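Local coordinates for protein carboxynorspermidine decarboxylase (Campylobacter jejuni subsp. jejuni 81116, PDB 3N29) that probably decarboxylates carboxynorspermidine to the polyamine norspermidine with pyridoxal 5'-phosphate as cofactor, on a beta/alpha-barrel fold shared with other basic amino acid decarboxylases, at residues A[45-51]-A[392-398]; A[126-130]-A[150-154]; A[160-164]-A[218-223]; A[294-300]-A[341-347]. One frame throughout, in Å; residues are numbered along the deposited sequence.

Contact 1 (A[45-51]-A[392-398]); sequences PAYILEE and PNLMLLD
The ring of Y47 has the carbonyl oxygen of N393 at its edge, close to its plane, while P392 and L394 reach it obliquely. P392 comes closest, its CB lying 3.4 Å from Y47 CE2, and L394 brings CD2 to 3.6 Å from Y47 CD2. CG anti to the carbonyl carbon, beside the backbone N (chi1 -60°), sets the CD2-CE2 side of the ring against P392. Its hydroxyl looks beyond the pair, to the carbonyl of H305 and the amide of N383. P45, preceded by a cis peptide bond, sets its ring against that of P392, CG to CG at 3.8 Å.

Strands 46-50 and 393-397 run parallel, and illustrate how a mixed beta domain can be closed from both chain ends: 340 residues, including the whole barrel, separate the two. On the other edge of 46-50 lies the antiparallel strand 279-290, and strand 403-405 flanks 393-397. Six backbone bonds zip the pair together. That from Y47 N to N393 O, 2.8 Å, comes almost straight at the oxygen, whereas N393 N reaches P45 O from a tilt.

On the face opposite Y47, M395 SD rests 3.9 Å from A46 CB, and I48 and M395 lie alongside one another. L49 and L396 fill the Y47 face, CD2 to CD1 at 4.0 Å. At the far end E51 OE1 lies 3.3 Å from D398 CB, but the carboxylates do not meet (E51 OE1 to D398 OD1 5.0 Å). E51 OE1 accepts from H399 N and OE2 salt-bridges R55; D398 OD1 accepts from K400 N and E402 N, and OD2 bonds to Q404.

Contact 2 (A[126-130]-A[150-154]); sequences IGEIA and KTQKN
N154 ND2 donates to A130 O over 2.8 Å and also serves the carbonyl of S133, so that one amide nitrogen holds two oxygens near the end of helix 123-132. The bond to A130 is nearly straight, 170° at the hydrogen. Its geometry is close to a textbook case on both sides: the donor lies in the carbonyl plane, on a lone pair, and the acceptor lies in the plane of the N154 amide. With N154 CG anti to its own carbonyl carbon (chi1 -48°), the amide is swung toward the helix, and its other end, OD1, rests 3.5 Å from A130 CB. That methyl is equally close to the backbone of the loop, 3.5 Å from K150 O.

The apolar share of the contact is small and lies one helical turn earlier. There I126 and T151 meet at about a right angle, with I126 CG1 4.1 Å from T151 CG2, while I126 CG2 touches K150 CB at 4.3 Å. T151 gives its hydroxyl to the end of the preceding helix and the residue after it, bonding to the carbonyls of F147 and Q148, while its methyl, CG2, meets I126. From T151 to N154 the chain makes a type I beta turn, closed by N154 N to T151 O at 3.2 Å, and this turn presents the amide to the helix. T151 and N154 also pack on strand 135-138. The site is an outer corner of the beta/alpha barrel, where the loop between helix 141-147 and strand 155-159 is pinned to the C-terminal part of helix 123-132, across strand 135-138.

Contact 3 (A[160-164]-A[218-223]); sequences CNVEF and VFEEKF
C160 and F223 make the dense end of this contact. The cysteine places CB over one face of the F223 ring, 3.9 Å from the centroid and offset toward the rim, with SG oblique to the same ring. That sulfur also sits at the edge of F219, in its plane and 4.0 Å from CE1, so two aromatic rings share one cysteine. The carbonyl oxygen of N161 meets the F223 ring at its edge, 3.5 Å from CZ. Between the rings and the outer end, V162 turns CG1 to V218 CG1 at 3.6 Å and CG2 to F219 CD1.

Packing gives way to solvent beyond V162. V218 CG2 stands over the centre of the exposed F164 ring, 3.9 Å from the centroid: a CH-pi contact over the ring face, on the solvent side. K222, its chain bent at the last torsion (chi4 130°), curls its ammonium to V162 O in a weak bond of 3.3 Å, while E163 OE1 stays 4.5 Å from NZ, too far for a salt bridge.

The loop follows barrel strand 155-159 and lies over helix 209-223, which itself follows strand 198-200. F219 runs inward to L199 and F201 and to F258 of helix 248-262; F223 meets F188 edge-to-face; V162 and F164 also rest on V215, one turn earlier in helix 209-223.

Contact 4 (A[294-300]-A[341-347]); sequences QIAILDT and AYLLTGN
T345 holds OG1 between its backbone N and carbonyl carbon (chi1 66°), which carries the hydroxyl back to A296 O and turns CG2 toward I295. I295 answers with CG2 anti to its own N, and the two methyls meet at 3.6 Å. The strands 294-298 and 341-345 run parallel in the C-terminal beta domain that accompanies the barrel in this decarboxylase family.

A296 O is gripped twice by one residue: T345 N arrives almost head-on at 3.0 Å, and T345 OG1, also at 3.0 Å, from above the carbonyl plane. On the face of A296 and L344, A296 CB touches L344 CD2 at 3.9 Å, and Q294 CB comes obliquely to the Y342 ring, 3.5 Å from CD1. The other face meets the second subunit, where Y178 of that subunit packs on I295 and L343. D299, bonded to T44, also forms a salt bridge with K122 of the second subunit, and R180 of that chain bonds to G346 O. Past the strands, N347 N bonds to T300 O at 3.1 Å. At the opposite end a water bridges the two backbones, accepting from Q294 N at 2.8 Å and donating to A341 O at 2.6 Å.

Contacts 1 and 4 are buried parallel strand pairs of one mixed sheet, and they touch: P45 CG lies 3.2 Å from D299 O. Backbone hydrogen bonds dominate both, but contact 1 joins strands from near the two ends of the chain and touches the second subunit only through L394, whereas contact 4 offers it a face. Contacts 2 and 3 belong to the outer layer of the barrel and are only partly buried. There a loop meets a helix, and side chains do the work: one asparagine amide in contact 2, aromatic rings with a cysteine in contact 3. The centres of contacts 3 and 4 are about 47 Å apart, on opposite sides of the chain's centre.

Contact 1 (A[45-51]-A[392-398])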
loop_
_atom_site.group_PDB
_atom_site.type_symbol
_atom_site.label_atom_id
_atom_site.label_comp_id
_atom_site.label_asym_id
_atom_site.label_seq_id
_atom_site.Cartn_x
_atom_site.Cartn_y
_atom_site.Cartn_z
ATOM N N PRO A 45 4.626 14.377 9.448
ATOM C CA PRO A 45 5.301 14.431 8.169
ATOM C C PRO A 45 4.530 15.159 7.102
ATOM O O PRO A 45 3.290 15.434 7.272
ATOM C CB PRO A 45 5.439 12.945 7.789
ATOM C CG PRO A 45 4.206 12.324 8.432
ATOM C CD PRO A 45 3.986 13.087 9.692
ATOM N N ALA A 46 5.220 15.495 6.010
ATOM C CA ALA A 46 4.539 16.220 4.937
ATOM C C ALA A 46 5.215 15.905 3.597
ATOM O O ALA A 46 6.421 15.925 3.500
ATOM C CB ALA A 46 4.547 17.833 5.217
ATOM N N TYR A 47 4.460 15.710 2.529
ATOM C CA TYR A 47 5.047 15.695 1.211
ATOM C C TYR A 47 5.012 17.167 0.711
ATOM O O TYR A 47 3.929 17.772 0.749
ATOM C CB TYR A 47 4.232 14.876 0.213
ATOM C CG TYR A 47 4.018 13.380 0.521
ATOM C CD1 TYR A 47 4.925 12.449 0.115
ATOM C CD2 TYR A 47 2.911 12.944 1.248
ATOM C CE1 TYR A 47 4.735 11.112 0.380
ATOM C CE2 TYR A 47 2.712 11.601 1.495
ATOM C CZ TYR A 47 3.658 10.687 1.110
ATOM O OH TYR A 47 3.428 9.303 1.312
ATOM N N ILE A 48 6.124 17.686 0.229
ATOM C CA ILE A 48 6.203 19.069 -0.201
ATOM C C ILE A 48 6.625 19.174 -1.660
ATOM O O ILE A 48 7.738 18.814 -2.056
ATOM C CB ILE A 48 7.108 19.882 0.730
ATOM C CG1 ILE A 48 6.695 19.703 2.184
ATOM C CG2 ILE A 48 7.035 21.405 0.308
ATOM C CD1 ILE A 48 7.581 20.511 3.163
ATOM N N LEU A 49 5.682 19.502 -2.488
ATOM C CA LEU A 49 5.963 19.709 -3.929
ATOM C C LEU A 49 6.465 21.113 -4.155
ATOM O O LEU A 49 5.920 22.055 -3.559
ATOM C CB LEU A 49 4.722 19.466 -4.719
ATOM C CG LEU A 49 4.707 19.824 -6.222
ATOM C CD1 LEU A 49 5.445 18.829 -6.958
ATOM C CD2 LEU A 49 3.312 19.712 -6.718
ATOM N N GLU A 50 7.468 21.253 -5.017
ATOM C CA GLU A 50 8.098 22.539 -5.268
ATOM C C GLU A 50 7.645 23.018 -6.632
ATOM O O GLU A 50 7.913 22.378 -7.624
ATOM C CB GLU A 50 9.596 22.450 -5.126
ATOM C CG GLU A 50 10.034 22.059 -3.717
ATOM C CD GLU A 50 11.514 21.727 -3.621
ATOM O OE1 GLU A 50 12.357 22.569 -4.033
ATOM O OE2 GLU A 50 11.847 20.627 -3.146
ATOM N N GLU A 51 6.877 24.105 -6.638
ATOM C CA GLU A 51 6.331 24.640 -7.878
ATOM C C GLU A 51 7.398 24.880 -8.928
ATOM O O GLU A 51 7.214 24.522 -10.095
ATOM C CB GLU A 51 5.455 25.883 -7.615
ATOM C CG GLU A 51 4.953 26.520 -8.874
ATOM C CD GLU A 51 4.001 27.695 -8.611
ATOM O OE1 GLU A 51 3.715 28.022 -7.439
ATOM O OE2 GLU A 51 3.561 28.271 -9.616
ATOM N N PRO A 392 1.034 11.801 5.899
ATOM C CA PRO A 392 1.737 13.087 5.652
ATOM C C PRO A 392 0.778 14.021 4.970
ATOM O O PRO A 392 0.072 13.574 4.073
ATOM C CB PRO A 392 2.900 12.689 4.717
ATOM C CG PRO A 392 3.038 11.147 4.987
ATOM C CD PRO A 392 1.599 10.726 5.078
ATOM N N ASN A 393 0.799 15.305 5.373
ATOM C CA ASN A 393 0.049 16.324 4.701
ATOM C C ASN A 393 0.669 16.607 3.336
ATOM O O ASN A 393 1.823 16.272 3.076
ATOM C CB ASN A 393 -0.015 17.612 5.539
ATOM C CG ASN A 393 -0.749 17.423 6.894
ATOM O OD1 ASN A 393 -1.748 16.716 6.980
ATOM N ND2 ASN A 393 -0.212 18.050 7.950
ATOM N N LEU A 394 -0.157 17.138 2.472
ATOM C CA LEU A 394 0.270 17.585 1.145
ATOM C C LEU A 394 0.443 19.096 1.149
ATOM O O LEU A 394 -0.480 19.826 1.469
ATOM C CB LEU A 394 -0.746 17.149 0.122
ATOM C CG LEU A 394 -1.187 15.688 0.054
ATOM C CD1 LEU A 394 -2.107 15.500 -1.230
ATOM C CD2 LEU A 394 -0.031 14.708 0.143
ATOM N N MET A 395 1.623 19.564 0.775
ATOM C CA MET A 395 1.935 20.975 0.761
ATOM C C MET A 395 2.636 21.346 -0.539
ATOM O O MET A 395 3.249 20.490 -1.210
ATOM C CB MET A 395 2.858 21.325 1.959
ATOM C CG MET A 395 2.329 20.868 3.374
ATOM S SD MET A 395 3.419 21.512 4.740
ATOM C CE MET A 395 2.519 23.013 5.022
ATOM N N LEU A 396 2.543 22.614 -0.855
ATOM C CA LEU A 396 3.067 23.234 -2.051
ATOM C C LEU A 396 3.962 24.376 -1.659
ATOM O O LEU A 396 3.511 25.334 -1.062
ATOM C CB LEU A 396 1.918 23.711 -2.955
ATOM C CG LEU A 396 2.439 24.407 -4.229
ATOM C CD1 LEU A 396 3.070 23.397 -5.126
ATOM C CD2 LEU A 396 1.377 25.231 -4.950
ATOM N N LEU A 397 5.244 24.322 -2.024
ATOM C CA LEU A 397 6.120 25.464 -1.918
ATOM C C LEU A 397 6.025 26.195 -3.235
ATOM O O LEU A 397 6.504 25.727 -4.258
ATOM C CB LEU A 397 7.577 25.035 -1.666
ATOM C CG LEU A 397 8.620 26.143 -1.544
ATOM C CD1 LEU A 397 8.311 26.985 -0.294
ATOM C CD2 LEU A 397 10.100 25.582 -1.470
ATOM N N ASP A 398 5.413 27.346 -3.210
ATOM C CA ASP A 398 5.033 28.024 -4.428
ATOM C C ASP A 398 6.122 28.850 -5.039
ATOM O O ASP A 398 7.236 28.870 -4.546
ATOM C CB ASP A 398 3.711 28.795 -4.254
ATOM C CG ASP A 398 3.840 30.039 -3.432
ATOM O OD1 ASP A 398 4.971 30.573 -3.303
ATOM O OD2 ASP A 398 2.754 30.548 -2.999
#

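Contact 2 (A[126-130]-A[150-154])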
loop_
_atom_site.group_PDB
_atom_site.type_symbol
_atom_site.label_atom_id
_atom_site.label_comp_id
_atom_site.label_asym_id
_atom_site.label_seq_id
_atom_site.Cartn_x
_atom_site.Cartn_y
_atom_site.Cartn_z
ATOM N N ILE A 126 -19.310 2.640 -17.782
ATOM C CA ILE A 126 -19.011 3.013 -19.165
ATOM C C ILE A 126 -19.746 4.280 -19.580
ATOM O O ILE A 126 -19.209 5.096 -20.314
ATOM C CB ILE A 126 -19.286 1.866 -20.191
ATOM C CG1 ILE A 126 -18.644 2.250 -21.533
ATOM C CG2 ILE A 126 -20.792 1.539 -20.351
ATOM C CD1 ILE A 126 -17.089 2.363 -21.394
ATOM N N GLY A 127 -20.961 4.454 -19.076
ATOM C CA GLY A 127 -21.769 5.647 -19.376
ATOM C C GLY A 127 -21.095 6.930 -18.952
ATOM O O GLY A 127 -20.976 7.880 -19.738
ATOM N N GLU A 128 -20.660 6.965 -17.696
ATOM C CA GLU A 128 -20.074 8.178 -17.195
ATOM C C GLU A 128 -18.651 8.370 -17.834
ATOM O O GLU A 128 -18.281 9.498 -18.182
ATOM C CB GLU A 128 -20.055 8.171 -15.654
ATOM C CG GLU A 128 -19.650 9.516 -15.106
ATOM C CD GLU A 128 -19.721 9.614 -13.604
ATOM O OE1 GLU A 128 -19.357 10.692 -13.093
ATOM O OE2 GLU A 128 -20.144 8.637 -12.941
ATOM N N ILE A 129 -17.910 7.269 -18.059
ATOM C CA ILE A 129 -16.589 7.347 -18.710
ATOM C C ILE A 129 -16.720 7.913 -20.126
ATOM O O ILE A 129 -15.950 8.808 -20.547
ATOM C CB ILE A 129 -15.865 5.960 -18.749
ATOM C CG1 ILE A 129 -15.460 5.510 -17.333
ATOM C CG2 ILE A 129 -14.612 5.996 -19.696
ATOM C CD1 ILE A 129 -15.070 3.966 -17.224
ATOM N N ALA A 130 -17.730 7.440 -20.844
ATOM C CA ALA A 130 -18.041 7.984 -22.157
ATOM C C ALA A 130 -18.369 9.481 -22.126
ATOM O O ALA A 130 -18.006 10.172 -23.039
ATOM C CB ALA A 130 -19.245 7.244 -22.805
ATOM N N LYS A 150 -22.032 2.167 -26.804
ATOM C CA LYS A 150 -22.181 3.143 -25.732
ATOM C C LYS A 150 -21.090 4.215 -25.821
ATOM O O LYS A 150 -21.012 5.102 -24.974
ATOM C CB LYS A 150 -22.098 2.451 -24.370
ATOM C CG LYS A 150 -23.050 1.280 -24.212
ATOM C CD LYS A 150 -24.456 1.751 -23.831
ATOM C CE LYS A 150 -25.117 0.836 -22.739
ATOM N NZ LYS A 150 -26.280 0.039 -23.247
ATOM N N THR A 151 -20.229 4.133 -26.824
ATOM C CA THR A 151 -19.106 5.063 -26.931
ATOM C C THR A 151 -19.056 5.770 -28.304
ATOM O O THR A 151 -17.971 6.038 -28.829
ATOM C CB THR A 151 -17.758 4.346 -26.627
ATOM O OG1 THR A 151 -17.594 3.211 -27.502
ATOM C CG2 THR A 151 -17.703 3.877 -25.170
ATOM N N GLN A 152 -20.215 6.077 -28.882
ATOM C CA GLN A 152 -20.249 6.600 -30.246
ATOM C C GLN A 152 -19.693 8.009 -30.373
ATOM O O GLN A 152 -19.242 8.400 -31.433
ATOM C CB GLN A 152 -21.653 6.469 -30.841
ATOM C CG GLN A 152 -21.970 5.001 -31.203
ATOM C CD GLN A 152 -23.397 4.768 -31.604
ATOM O OE1 GLN A 152 -24.163 4.130 -30.876
ATOM N NE2 GLN A 152 -23.771 5.274 -32.767
ATOM N N LYS A 153 -19.674 8.756 -29.296
ATOM C CA LYS A 153 -19.194 10.143 -29.349
ATOM C C LYS A 153 -17.726 10.263 -28.937
ATOM O O LYS A 153 -17.169 11.349 -28.897
ATOM C CB LYS A 153 -20.117 11.018 -28.490
ATOM C CG LYS A 153 -21.495 11.236 -29.177
ATOM C CD LYS A 153 -22.442 12.128 -28.370
ATOM C CE LYS A 153 -23.753 12.379 -29.124
ATOM N NZ LYS A 153 -24.686 13.152 -28.259
ATOM N N ASN A 154 -17.085 9.140 -28.639
ATOM C CA ASN A 154 -15.687 9.135 -28.251
ATOM C C ASN A 154 -14.815 8.620 -29.394
ATOM O O ASN A 154 -15.272 7.840 -30.219
ATOM C CB ASN A 154 -15.523 8.174 -27.074
ATOM C CG ASN A 154 -16.565 8.395 -25.997
ATOM O OD1 ASN A 154 -17.520 7.621 -25.871
ATOM N ND2 ASN A 154 -16.375 9.409 -25.208
#

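Contact 3 (A[160-164]-A[218-223])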
loop_
_atom_site.group_PDB
_atom_site.type_symbol
_atom_site.label_atom_id
_atom_site.label_comp_id
_atom_site.label_asym_id
_atom_site.label_seq_id
_atom_site.Cartn_x
_atom_site.Cartn_y
_atom_site.Cartn_z
ATOM N N CYS A 160 -2.092 -2.165 -28.147
ATOM C CA CYS A 160 -1.309 -3.161 -28.886
ATOM C C CYS A 160 -0.253 -3.759 -27.950
ATOM O O CYS A 160 0.456 -3.020 -27.249
ATOM C CB CYS A 160 -0.612 -2.456 -30.009
ATOM S SG CYS A 160 -1.811 -1.754 -31.185
ATOM N N ASN A 161 -0.166 -5.078 -27.929
ATOM C CA ASN A 161 0.827 -5.783 -27.137
ATOM C C ASN A 161 2.039 -5.853 -28.041
ATOM O O ASN A 161 2.042 -6.579 -28.979
ATOM C CB ASN A 161 0.348 -7.181 -26.762
ATOM C CG ASN A 161 1.378 -7.957 -25.972
ATOM O OD1 ASN A 161 2.569 -7.611 -26.017
ATOM N ND2 ASN A 161 0.936 -9.048 -25.242
ATOM N N VAL A 162 3.072 -5.093 -27.776
ATOM C CA VAL A 162 4.176 -5.092 -28.714
ATOM C C VAL A 162 5.105 -6.290 -28.572
ATOM O O VAL A 162 5.794 -6.658 -29.565
ATOM C CB VAL A 162 4.896 -3.774 -28.676
ATOM C CG1 VAL A 162 6.167 -3.830 -29.513
ATOM C CG2 VAL A 162 3.925 -2.731 -29.208
ATOM N N GLU A 163 5.067 -6.974 -27.410
ATOM C CA GLU A 163 5.810 -8.257 -27.243
ATOM C C GLU A 163 7.327 -8.063 -27.416
ATOM O O GLU A 163 7.940 -8.552 -28.366
ATOM C CB GLU A 163 5.330 -9.345 -28.233
ATOM C CG GLU A 163 3.874 -9.872 -28.090
ATOM C CD GLU A 163 3.643 -11.152 -28.925
ATOM O OE1 GLU A 163 3.179 -11.100 -30.114
ATOM O OE2 GLU A 163 3.975 -12.226 -28.381
ATOM N N PHE A 164 7.929 -7.357 -26.474
ATOM C CA PHE A 164 9.329 -6.988 -26.589
ATOM C C PHE A 164 10.003 -6.890 -25.208
ATOM O O PHE A 164 9.334 -6.660 -24.201
ATOM C CB PHE A 164 9.434 -5.670 -27.381
ATOM C CG PHE A 164 10.839 -5.327 -27.805
ATOM C CD1 PHE A 164 11.627 -6.269 -28.494
ATOM C CD2 PHE A 164 11.377 -4.067 -27.511
ATOM C CE1 PHE A 164 12.930 -5.965 -28.887
ATOM C CE2 PHE A 164 12.680 -3.760 -27.888
ATOM C CZ PHE A 164 13.465 -4.717 -28.589
ATOM N N VAL A 218 9.755 -2.299 -33.463
ATOM C CA VAL A 218 8.969 -3.525 -33.328
ATOM C C VAL A 218 7.472 -3.268 -33.587
ATOM O O VAL A 218 6.789 -4.023 -34.267
ATOM C CB VAL A 218 9.194 -4.189 -31.954
ATOM C CG1 VAL A 218 8.314 -5.476 -31.836
ATOM C CG2 VAL A 218 10.654 -4.493 -31.759
ATOM N N PHE A 219 6.973 -2.167 -33.080
ATOM C CA PHE A 219 5.583 -1.777 -33.342
ATOM C C PHE A 219 5.275 -1.587 -34.836
ATOM O O PHE A 219 4.219 -2.049 -35.326
ATOM C CB PHE A 219 5.309 -0.507 -32.572
ATOM C CG PHE A 219 3.925 0.065 -32.781
ATOM C CD1 PHE A 219 2.800 -0.614 -32.356
ATOM C CD2 PHE A 219 3.765 1.318 -33.369
ATOM C CE1 PHE A 219 1.498 -0.053 -32.529
ATOM C CE2 PHE A 219 2.486 1.895 -33.540
ATOM C CZ PHE A 219 1.346 1.203 -33.132
ATOM N N GLU A 220 6.159 -0.895 -35.568
ATOM C CA GLU A 220 5.927 -0.740 -37.009
ATOM C C GLU A 220 6.064 -2.047 -37.773
ATOM O O GLU A 220 5.335 -2.306 -38.734
ATOM C CB GLU A 220 6.863 0.328 -37.610
ATOM C CG GLU A 220 6.656 1.669 -36.969
ATOM C CD GLU A 220 7.503 2.753 -37.641
ATOM O OE1 GLU A 220 7.410 2.868 -38.864
ATOM O OE2 GLU A 220 8.240 3.461 -36.937
ATOM N N GLU A 221 6.984 -2.887 -37.330
ATOM C CA GLU A 221 7.180 -4.148 -38.003
ATOM C C GLU A 221 5.899 -5.002 -37.844
ATOM O O GLU A 221 5.398 -5.522 -38.837
ATOM C CB GLU A 221 8.416 -4.837 -37.458
ATOM C CG GLU A 221 8.947 -5.939 -38.309
ATOM C CD GLU A 221 9.369 -7.117 -37.459
ATOM O OE1 GLU A 221 10.565 -7.466 -37.471
ATOM O OE2 GLU A 221 8.501 -7.673 -36.745
ATOM N N LYS A 222 5.357 -5.095 -36.637
ATOM C CA LYS A 222 4.218 -5.962 -36.396
ATOM C C LYS A 222 2.832 -5.370 -36.719
ATOM O O LYS A 222 1.917 -6.114 -37.094
ATOM C CB LYS A 222 4.221 -6.460 -34.940
ATOM C CG LYS A 222 5.234 -7.549 -34.608
ATOM C CD LYS A 222 5.273 -7.781 -33.035
ATOM C CE LYS A 222 5.846 -9.159 -32.588
ATOM N NZ LYS A 222 6.921 -9.052 -31.524
ATOM N N PHE A 223 2.637 -4.078 -36.507
ATOM C CA PHE A 223 1.309 -3.465 -36.623
ATOM C C PHE A 223 1.239 -2.427 -37.768
ATOM O O PHE A 223 0.184 -1.822 -38.001
ATOM C CB PHE A 223 0.934 -2.783 -35.319
ATOM C CG PHE A 223 0.804 -3.709 -34.126
ATOM C CD1 PHE A 223 -0.444 -4.162 -33.703
ATOM C CD2 PHE A 223 1.926 -4.092 -33.420
ATOM C CE1 PHE A 223 -0.571 -5.003 -32.588
ATOM C CE2 PHE A 223 1.832 -4.949 -32.306
ATOM C CZ PHE A 223 0.558 -5.400 -31.897
#

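Contact 4 (A[294-300]-A[341-347])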
loop_
_atom_site.group_PDB
_atom_site.type_symbol
_atom_site.label_atom_id
_atom_site.label_comp_id
_atom_site.label_asym_id
_atom_site.label_seq_id
_atom_site.Cartn_x
_atom_site.Cartn_y
_atom_site.Cartn_z
ATOM N N GLN A 294 23.208 3.303 16.122
ATOM C CA GLN A 294 22.307 4.351 16.487
ATOM C C GLN A 294 21.124 4.248 15.532
ATOM O O GLN A 294 21.281 4.028 14.368
ATOM C CB GLN A 294 22.948 5.702 16.360
ATOM C CG GLN A 294 24.145 5.907 17.232
ATOM C CD GLN A 294 23.769 6.045 18.619
ATOM O OE1 GLN A 294 23.172 6.999 19.000
ATOM N NE2 GLN A 294 24.098 5.079 19.393
ATOM N N ILE A 295 19.947 4.359 16.097
ATOM C CA ILE A 295 18.715 4.253 15.367
ATOM C C ILE A 295 17.819 5.453 15.615
ATOM O O ILE A 295 17.484 5.720 16.718
ATOM C CB ILE A 295 17.961 2.994 15.800
ATOM C CG1 ILE A 295 18.848 1.774 15.637
ATOM C CG2 ILE A 295 16.704 2.826 15.013
ATOM C CD1 ILE A 295 18.367 0.599 16.306
ATOM N N ALA A 296 17.406 6.119 14.555
ATOM C CA ALA A 296 16.499 7.227 14.638
ATOM C C ALA A 296 15.130 6.738 14.230
ATOM O O ALA A 296 14.961 6.167 13.196
ATOM C CB ALA A 296 16.931 8.304 13.742
ATOM N N ILE A 297 14.163 6.965 15.078
ATOM C CA ILE A 297 12.786 6.589 14.799
ATOM C C ILE A 297 12.053 7.865 14.368
ATOM O O ILE A 297 11.982 8.823 15.136
ATOM C CB ILE A 297 12.159 6.030 16.009
ATOM C CG1 ILE A 297 12.980 4.802 16.478
ATOM C CG2 ILE A 297 10.696 5.659 15.731
ATOM C CD1 ILE A 297 12.397 4.013 17.729
ATOM N N LEU A 298 11.543 7.845 13.175
ATOM C CA LEU A 298 10.930 9.004 12.571
ATOM C C LEU A 298 9.415 8.958 12.673
ATOM O O LEU A 298 8.820 7.872 12.900
ATOM C CB LEU A 298 11.315 9.127 11.127
ATOM C CG LEU A 298 12.786 8.939 10.858
ATOM C CD1 LEU A 298 13.039 9.091 9.373
ATOM C CD2 LEU A 298 13.668 9.833 11.778
ATOM N N ASP A 299 8.756 10.083 12.312
ATOM C CA ASP A 299 7.272 10.104 12.258
ATOM C C ASP A 299 6.688 9.800 10.889
ATOM O O ASP A 299 5.613 10.295 10.451
ATOM C CB ASP A 299 6.718 11.420 12.875
ATOM C CG ASP A 299 7.158 12.695 12.129
ATOM O OD1 ASP A 299 7.870 12.590 11.148
ATOM O OD2 ASP A 299 6.761 13.816 12.577
ATOM N N THR A 300 7.376 8.945 10.152
ATOM C CA THR A 300 6.928 8.542 8.862
ATOM C C THR A 300 7.247 7.048 8.766
ATOM O O THR A 300 7.854 6.475 9.672
ATOM C CB THR A 300 7.556 9.347 7.695
ATOM O OG1 THR A 300 6.813 9.112 6.514
ATOM C CG2 THR A 300 9.049 8.957 7.365
ATOM N N ALA A 341 26.881 7.422 11.441
ATOM C CA ALA A 341 25.928 6.477 10.846
ATOM C C ALA A 341 24.664 6.349 11.696
ATOM O O ALA A 341 24.758 6.130 12.946
ATOM C CB ALA A 341 26.576 5.049 10.715
ATOM N N TYR A 342 23.514 6.346 11.047
ATOM C CA TYR A 342 22.248 5.998 11.700
ATOM C C TYR A 342 21.364 5.073 10.817
ATOM O O TYR A 342 21.290 5.260 9.563
ATOM C CB TYR A 342 21.472 7.280 11.930
ATOM C CG TYR A 342 22.032 8.227 12.971
ATOM C CD1 TYR A 342 21.579 8.194 14.273
ATOM C CD2 TYR A 342 22.955 9.188 12.619
ATOM C CE1 TYR A 342 22.074 9.064 15.247
ATOM C CE2 TYR A 342 23.458 10.063 13.544
ATOM C CZ TYR A 342 23.025 9.982 14.869
ATOM O OH TYR A 342 23.522 10.867 15.730
ATOM N N LEU A 343 20.695 4.120 11.449
ATOM C CA LEU A 343 19.528 3.446 10.861
ATOM C C LEU A 343 18.334 4.423 10.974
ATOM O O LEU A 343 18.041 4.938 12.051
ATOM C CB LEU A 343 19.219 2.131 11.574
ATOM C CG LEU A 343 20.103 0.937 11.222
ATOM C CD1 LEU A 343 19.717 -0.313 12.143
ATOM C CD2 LEU A 343 19.932 0.636 9.729
ATOM N N LEU A 344 17.708 4.753 9.861
ATOM C CA LEU A 344 16.472 5.558 9.868
ATOM C C LEU A 344 15.300 4.606 9.751
ATOM O O LEU A 344 15.341 3.684 8.891
ATOM C CB LEU A 344 16.448 6.480 8.665
ATOM C CG LEU A 344 17.539 7.540 8.613
ATOM C CD1 LEU A 344 17.270 8.474 7.398
ATOM C CD2 LEU A 344 17.741 8.358 9.894
ATOM N N THR A 345 14.345 4.746 10.663
ATOM C CA THR A 345 13.297 3.798 10.784
ATOM C C THR A 345 11.976 4.498 10.987
ATOM O O THR A 345 11.957 5.672 11.350
ATOM C CB THR A 345 13.581 2.878 11.967
ATOM O OG1 THR A 345 13.548 3.554 13.217
ATOM C CG2 THR A 345 15.033 2.187 11.839
ATOM N N GLY A 346 10.888 3.741 10.873
ATOM C CA GLY A 346 9.542 4.298 10.877
ATOM C C GLY A 346 8.775 4.099 12.162
ATOM O O GLY A 346 9.202 3.436 13.065
ATOM N N ASN A 347 7.557 4.599 12.141
ATOM C CA ASN A 347 6.648 4.661 13.296
ATOM C C ASN A 347 5.504 3.619 13.304
ATOM O O ASN A 347 4.661 3.634 14.228
ATOM C CB ASN A 347 6.085 6.058 13.542
ATOM C CG ASN A 347 5.265 6.589 12.418
ATOM O OD1 ASN A 347 5.233 6.011 11.297
ATOM N ND2 ASN A 347 4.620 7.736 12.661
HETATM O O HOH W 1 25.201 3.852 14.203
#